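Local coordinates for 2-dehydro-3-deoxyphosphogluconate aldolase (Vibrio fischeri, PDB 3NZR), which belongs to the KDGP aldolase family of the TIM-barrel clan and folds around a parallel sheet flanked by helices, at residues 108-111 against 112-115; 164-168 against 169-173; 179-182 against 183-187. All coordinates share one frame; numbering follows the deposited sequence.

Contact 1: residues 108-111 against 112-115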
loop_
_atom_site.group_PDB
_atom_site.type_symbol
_atom_site.label_atom_id
_atom_site.label_comp_id
_atom_site.label_asym_id
_atom_site.label_seq_id
_atom_site.Cartn_x
_atom_site.Cartn_y
_atom_site.Cartn_z
ATOM N N ALA A 108 5.403 -9.272 7.942
ATOM C CA ALA A 108 5.944 -9.245 9.314
ATOM C C ALA A 108 5.022 -9.961 10.273
ATOM O O ALA A 108 5.492 -10.648 11.223
ATOM C CB ALA A 108 6.129 -7.896 9.781
ATOM N N GLY A 109 3.715 -9.824 10.034
ATOM C CA GLY A 109 2.730 -10.566 10.792
ATOM C C GLY A 109 2.494 -10.090 12.217
ATOM O O GLY A 109 1.838 -10.810 12.954
ATOM N N GLN A 110 3.010 -8.899 12.586
ATOM C CA GLN A 110 2.710 -8.248 13.880
ATOM C C GLN A 110 2.833 -6.737 13.788
ATOM O O GLN A 110 3.365 -6.208 12.822
ATOM C CB GLN A 110 3.645 -8.716 14.982
ATOM C CG GLN A 110 4.988 -9.095 14.537
ATOM C CD GLN A 110 5.903 -7.956 14.328
ATOM O OE1 GLN A 110 5.623 -6.820 14.766
ATOM N NE2 GLN A 110 7.044 -8.238 13.690
ATOM N N ASP A 111 2.321 -6.054 14.765
ATOM C CA ASP A 111 2.314 -4.629 14.758
ATOM C C ASP A 111 3.444 -4.040 15.578
ATOM O O ASP A 111 3.448 -2.832 15.790
ATOM C CB ASP A 111 1.008 -4.089 15.365
ATOM C CG ASP A 111 -0.144 -4.019 14.351
ATOM O OD1 ASP A 111 0.091 -4.040 13.093
ATOM O OD2 ASP A 111 -1.308 -3.926 14.818
ATOM N N LYS A 112 4.428 -4.798 15.985
ATOM C CA LYS A 112 5.473 -4.229 16.802
ATOM C C LYS A 112 6.646 -3.647 16.015
ATOM O O LYS A 112 7.162 -2.593 16.365
ATOM C CB LYS A 112 6.001 -5.299 17.759
ATOM C CG LYS A 112 5.005 -5.673 18.870
ATOM C CD LYS A 112 5.548 -6.793 19.772
ATOM C CE LYS A 112 4.469 -7.438 20.652
ATOM N NZ LYS A 112 3.939 -6.392 21.564
ATOM N N SER A 113 7.108 -4.349 14.984
ATOM C CA SER A 113 8.173 -3.813 14.124
ATOM C C SER A 113 7.768 -2.467 13.545
ATOM O O SER A 113 6.598 -2.271 13.086
ATOM C CB SER A 113 8.520 -4.714 12.976
ATOM O OG SER A 113 8.878 -6.049 13.348
ATOM N N ILE A 114 8.725 -1.541 13.565
ATOM C CA ILE A 114 8.533 -0.215 12.999
ATOM C C ILE A 114 8.678 -0.367 11.472
ATOM O O ILE A 114 9.684 -0.858 11.007
ATOM C CB ILE A 114 9.579 0.766 13.549
ATOM C CG1 ILE A 114 9.391 0.957 15.020
ATOM C CG2 ILE A 114 9.453 2.158 12.840
ATOM C CD1 ILE A 114 10.591 1.283 15.781
ATOM N N VAL A 115 7.669 -0.006 10.697
ATOM C CA VAL A 115 7.775 0.016 9.235
ATOM C C VAL A 115 7.715 1.497 8.823
ATOM O O VAL A 115 6.644 2.151 8.960
ATOM C CB VAL A 115 6.662 -0.736 8.556
ATOM C CG1 VAL A 115 6.895 -0.710 6.946
ATOM C CG2 VAL A 115 6.619 -2.226 9.017
#
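Between Gln110 and Ser113 the backbone rounds a corner: helix 101-108 gives way to Gly109, whose positive phi (74°) turns the chain aside, and Gln110 is extended before the path bends through Asp111 and Lys112 into strand 114-119. The side chain of Gln110 closes this corner from within. A turn about CB-CG (chi2 81°) swings CD and the amide back over the corner. OE1 then takes two backbone N-H groups. Ser113 N lies 2.9 Å from Gln110 OE1, in the carbonyl plane and on a lone pair, while Lys112 N comes in at 2.6 Å from the same OE1, nearly along the C=O axis and with a less straight N-H...O angle (134°). The other half of the amide faces the serine hydroxyl: Gln110 NE2 meets Ser113 OG at 2.9 Å, almost straight and within the amide plane. Ser113 OG also bonds to Pro91 O, and Gln110 NE2 to Gln90 OE1, so both groups tie the corner to the chain before strand 93-94. By contrast, Lys112 touches Gln110 OE1 through its CB, 3.4 Å away, and its amine end leads off elsewhere. With two donors on its oxygen and two acceptors at its nitrogen, the Gln110 amide has a well-defined flip, and its rotation is fixed at the entry to the strand.

Contact 2: residues 164-168 against 169-173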
loop_
_atom_site.group_PDB
_atom_site.type_symbol
_atom_site.label_atom_id
_atom_site.label_comp_id
_atom_site.label_asym_id
_atom_site.label_seq_id
_atom_site.Cartn_x
_atom_site.Cartn_y
_atom_site.Cartn_z
ATOM N N PHE A 164 13.161 11.752 2.996
ATOM C CA PHE A 164 14.445 11.634 2.298
ATOM C C PHE A 164 14.239 12.006 0.848
ATOM O O PHE A 164 13.176 11.634 0.267
ATOM C CB PHE A 164 14.908 10.192 2.380
ATOM C CG PHE A 164 16.122 9.873 1.591
ATOM C CD1 PHE A 164 17.401 9.955 2.167
ATOM C CD2 PHE A 164 16.000 9.408 0.290
ATOM C CE1 PHE A 164 18.525 9.643 1.413
ATOM C CE2 PHE A 164 17.124 9.077 -0.463
ATOM C CZ PHE A 164 18.372 9.190 0.076
ATOM N N PRO A 165 15.254 12.642 0.236
ATOM C CA PRO A 165 16.496 13.157 0.819
ATOM C C PRO A 165 16.370 14.562 1.407
ATOM O O PRO A 165 15.902 15.468 0.744
ATOM C CB PRO A 165 17.464 13.189 -0.360
ATOM C CG PRO A 165 16.625 13.442 -1.537
ATOM C CD PRO A 165 15.277 12.717 -1.243
HETATM N N MSE A 166 16.857 14.741 2.634
HETATM C CA MSE A 166 16.640 15.998 3.307
HETATM C C MSE A 166 17.681 17.050 2.946
HETATM O O MSE A 166 17.457 18.239 3.129
HETATM C CB MSE A 166 16.657 15.745 4.775
HETATM C CG MSE A 166 15.989 16.747 5.598
HETATM SE SE MSE A 166 15.635 15.867 7.362
HETATM C CE MSE A 166 17.448 15.945 8.042
ATOM N N GLY A 167 18.810 16.604 2.422
ATOM C CA GLY A 167 19.964 17.459 2.222
ATOM C C GLY A 167 20.327 18.270 3.450
ATOM O O GLY A 167 20.645 19.459 3.304
ATOM N N GLY A 168 20.259 17.658 4.654
ATOM C CA GLY A 168 20.644 18.345 5.878
ATOM C C GLY A 168 19.702 19.445 6.260
ATOM O O GLY A 168 18.520 19.171 6.559
ATOM N N LEU A 169 20.177 20.693 6.252
ATOM C CA LEU A 169 19.300 21.829 6.550
ATOM C C LEU A 169 18.759 22.539 5.282
ATOM O O LEU A 169 18.033 23.523 5.380
ATOM C CB LEU A 169 19.964 22.795 7.494
ATOM C CG LEU A 169 20.048 22.418 8.975
ATOM C CD1 LEU A 169 20.939 23.376 9.749
ATOM C CD2 LEU A 169 18.641 22.363 9.590
ATOM N N GLU A 170 19.073 22.027 4.107
ATOM C CA GLU A 170 18.584 22.620 2.827
ATOM C C GLU A 170 17.062 22.583 2.647
ATOM O O GLU A 170 16.517 23.366 1.864
ATOM C CB GLU A 170 19.238 21.961 1.589
ATOM C CG GLU A 170 20.733 22.344 1.405
ATOM C CD GLU A 170 21.574 21.290 0.685
ATOM O OE1 GLU A 170 22.824 21.279 0.898
ATOM O OE2 GLU A 170 21.000 20.479 -0.080
ATOM N N THR A 171 16.379 21.668 3.331
ATOM C CA THR A 171 14.924 21.583 3.208
ATOM C C THR A 171 14.260 21.896 4.568
ATOM O O THR A 171 13.172 21.446 4.851
ATOM C CB THR A 171 14.482 20.214 2.631
ATOM O OG1 THR A 171 14.838 19.187 3.541
ATOM C CG2 THR A 171 15.177 19.937 1.344
ATOM N N ARG A 172 14.928 22.728 5.362
ATOM C CA ARG A 172 14.472 23.150 6.684
ATOM C C ARG A 172 12.955 23.436 6.824
ATOM O O ARG A 172 12.291 22.930 7.737
ATOM C CB ARG A 172 15.256 24.403 7.057
ATOM C CG ARG A 172 14.902 24.960 8.378
ATOM C CD ARG A 172 15.366 26.371 8.456
ATOM N NE ARG A 172 16.797 26.518 8.177
ATOM C CZ ARG A 172 17.764 26.363 9.076
ATOM N NH1 ARG A 172 17.467 26.005 10.324
ATOM N NH2 ARG A 172 19.031 26.564 8.724
ATOM N N GLU A 173 12.433 24.270 5.930
ATOM C CA GLU A 173 11.043 24.730 5.985
ATOM C C GLU A 173 10.077 23.634 5.573
ATOM O O GLU A 173 9.028 23.507 6.189
ATOM C CB GLU A 173 10.813 25.987 5.135
ATOM C CG GLU A 173 11.731 27.208 5.527
ATOM C CD GLU A 173 13.135 27.236 4.824
ATOM O OE1 GLU A 173 13.532 26.259 4.097
ATOM O OE2 GLU A 173 13.857 28.269 5.023
#
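Met166, present as selenomethionine, and Thr171 face each other across the loop of a beta-alpha unit that carries strand 160-163 into helix 172-184, in a family of the TIM-barrel clan. Two successive beta turns shape the loop, type II' from Gly167 to Glu170 and type I from Leu169 to Arg172. The closer part gathers at the buried Met166. Thr171 OG1 donates to Met166 O over 2.8 Å, in the carbonyl plane and on a lone pair, and the C=O...O angle of 121° agrees with that placement. With OG1 held between the backbone N and the carbonyl carbon (chi1 64°), the hydroxyl looks back across the turn; it also comes within 3.4 Å of Met166 CG. The methyl CG2 of Thr171 lies 3.4 Å from Met166 O. Beyond the pair, the selenomethionine side chain packs on Ile203 of helix 200-209 and on Ile195.

The solvent side differs in exposure and bonding rather than in distance. Glu170 N bonds to Gly167 O at 3.1 Å, but the donor stands 47° out of the carbonyl plane, away from the lone-pair directions. The exposed Glu170 side chain only lies alongside, its CD 3.3 Å from Gly167 O, and a crystal neighbour may influence its position. Gly168, second in the type II' turn, has the positive phi that turn requires; Gly167 is positive as well. Arg172 NH1 is salt-bridged to Glu202 of helix 200-209, on which Leu169 also packs. Leu169 CD2 sits 3.8 Å above one face of the Arg172 guanidinium, offset toward its rim.

Contact 3: residues 179-182 against 183-187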
loop_
_atom_site.group_PDB
_atom_site.type_symbol
_atom_site.label_atom_id
_atom_site.label_comp_id
_atom_site.label_asym_id
_atom_site.label_seq_id
_atom_site.Cartn_x
_atom_site.Cartn_y
_atom_site.Cartn_z
ATOM N N ALA A 179 7.278 17.693 10.237
ATOM C CA ALA A 179 7.343 17.433 11.669
ATOM C C ALA A 179 6.039 17.896 12.293
ATOM O O ALA A 179 5.479 17.164 13.094
ATOM C CB ALA A 179 8.519 18.191 12.343
ATOM N N LYS A 180 5.560 19.105 11.957
ATOM C CA LYS A 180 4.268 19.575 12.488
ATOM C C LYS A 180 3.126 18.624 12.181
ATOM O O LYS A 180 2.317 18.259 13.056
ATOM C CB LYS A 180 3.923 20.926 11.905
ATOM C CG LYS A 180 2.610 21.539 12.479
ATOM C CD LYS A 180 2.361 22.986 11.959
ATOM C CE LYS A 180 1.499 23.801 12.980
ATOM N NZ LYS A 180 1.464 25.273 12.661
ATOM N N ALA A 181 3.090 18.150 10.950
ATOM C CA ALA A 181 2.029 17.230 10.517
ATOM C C ALA A 181 2.151 15.903 11.283
ATOM O O ALA A 181 1.137 15.362 11.751
ATOM C CB ALA A 181 2.070 17.002 8.977
ATOM N N CYS A 182 3.384 15.413 11.469
ATOM C CA CYS A 182 3.609 14.171 12.221
ATOM C C CYS A 182 3.096 14.317 13.671
ATOM O O CYS A 182 2.415 13.421 14.225
ATOM C CB CYS A 182 5.067 13.779 12.226
ATOM S SG CYS A 182 5.601 12.948 10.639
ATOM N N ALA A 183 3.424 15.453 14.264
ATOM C CA ALA A 183 3.076 15.727 15.660
ATOM C C ALA A 183 1.546 15.787 15.844
ATOM O O ALA A 183 0.978 15.193 16.752
ATOM C CB ALA A 183 3.708 17.036 16.051
ATOM N N ASP A 184 0.899 16.482 14.931
ATOM C CA ASP A 184 -0.557 16.674 14.922
ATOM C C ASP A 184 -1.378 15.378 14.626
ATOM O O ASP A 184 -2.453 15.222 15.135
ATOM C CB ASP A 184 -0.909 17.753 13.891
ATOM C CG ASP A 184 -0.499 19.193 14.347
ATOM O OD1 ASP A 184 -0.076 19.380 15.518
ATOM O OD2 ASP A 184 -0.588 20.144 13.513
ATOM N N LYS A 185 -0.846 14.476 13.805
ATOM C CA LYS A 185 -1.474 13.173 13.521
ATOM C C LYS A 185 -0.849 12.035 14.308
ATOM O O LYS A 185 -1.054 10.818 14.026
ATOM C CB LYS A 185 -1.345 12.884 12.032
ATOM C CG LYS A 185 -2.460 13.542 11.244
ATOM C CD LYS A 185 -2.635 12.908 9.829
ATOM C CE LYS A 185 -1.855 13.721 8.960
ATOM N NZ LYS A 185 -1.386 15.108 9.487
ATOM N N ASP A 186 0.020 12.430 15.225
ATOM C CA ASP A 186 0.650 11.522 16.170
ATOM C C ASP A 186 1.415 10.345 15.515
ATOM O O ASP A 186 1.186 9.192 15.833
ATOM C CB ASP A 186 -0.424 10.968 17.048
ATOM C CG ASP A 186 0.103 9.970 18.001
ATOM O OD1 ASP A 186 1.224 10.190 18.576
ATOM O OD2 ASP A 186 -0.590 8.935 18.174
ATOM N N PHE A 187 2.298 10.657 14.589
ATOM C CA PHE A 187 2.978 9.679 13.750
ATOM C C PHE A 187 4.416 9.950 13.977
ATOM O O PHE A 187 4.749 10.999 14.535
ATOM C CB PHE A 187 2.597 9.924 12.305
ATOM C CG PHE A 187 2.753 8.735 11.433
ATOM C CD1 PHE A 187 2.151 7.559 11.771
ATOM C CD2 PHE A 187 3.437 8.791 10.282
ATOM C CE1 PHE A 187 2.258 6.466 11.000
ATOM C CE2 PHE A 187 3.517 7.662 9.482
ATOM C CZ PHE A 187 2.943 6.534 9.857
#
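Cys182 and Phe187 meet through the backbone where helix 172-184 ends, and main-chain hydrogen bonds account for most of this contact. Ala183 N to Ala179 O and Asp184 N to Lys180 O, both 2.9 Å, are regular helical i to i+4 bonds, and Lys185 N to Ala181 O at 3.0 Å continues the pattern at the first residue to leave helical angles. Then the spacing changes: Phe187 N reaches five residues back to Cys182 O at 2.8 Å, and a weak bond joins Asp186 N to Ala183 O. With positive phi at Asp186 (56°), this is a Schellman motif with Asp186 as its C-prime residue.

Among charged side chains, Lys185 reverses on itself. Strained torsions, chi3 (-94°) and a nearly eclipsed chi4 (-15°), bring NZ back over the preceding turn, where its weak 3.4 Å bond to Ala181 O is tentative. Lys185 also packs against Glu147 and Ile150 of helix 146-155. Lys180 instead is extended: Lys180 CG lies 3.6 Å from Asp184 OD2, while the charged ends stay apart.

On the buried side, Cys182 CB makes a van der Waals approach to Phe187 O, 3.6 Å away. Nonpolar packing joins both side chains to Val161 of strand 160-163, and Cys182 to Leu189 of strand 188-191.

The Schellman closure thus satisfies Cys182 O, beyond the last regular helical bond, as the chain turns toward strand 188-191. Possibly the Lys185 amine adds to this, its positive charge suiting the negative end of the helix dipole.

Along the chain the contacts follow in series. Contact 1 leads from helix 101-108 into strand 114-119; contacts 2 and 3 mark the start and the finish of helix 172-184, the helix of the beta-alpha-beta unit between strands 160-163 and 188-191. Strands 114-119, 160-163 and 188-191 are consecutive neighbours in one parallel sheet. Contacts 1 and 2 are farthest apart, about 28 Å between centres, on opposite sides of the chain's centre. Contact 3 lies about 20 Å from contact 1 and about 18 Å from contact 2, centre to centre, and none touches another. Contact 2 thus shapes a strand-to-helix loop, whereas contacts 1 and 3 shape helix-to-strand returns, both kinds of connection an alternating beta-alpha fold requires.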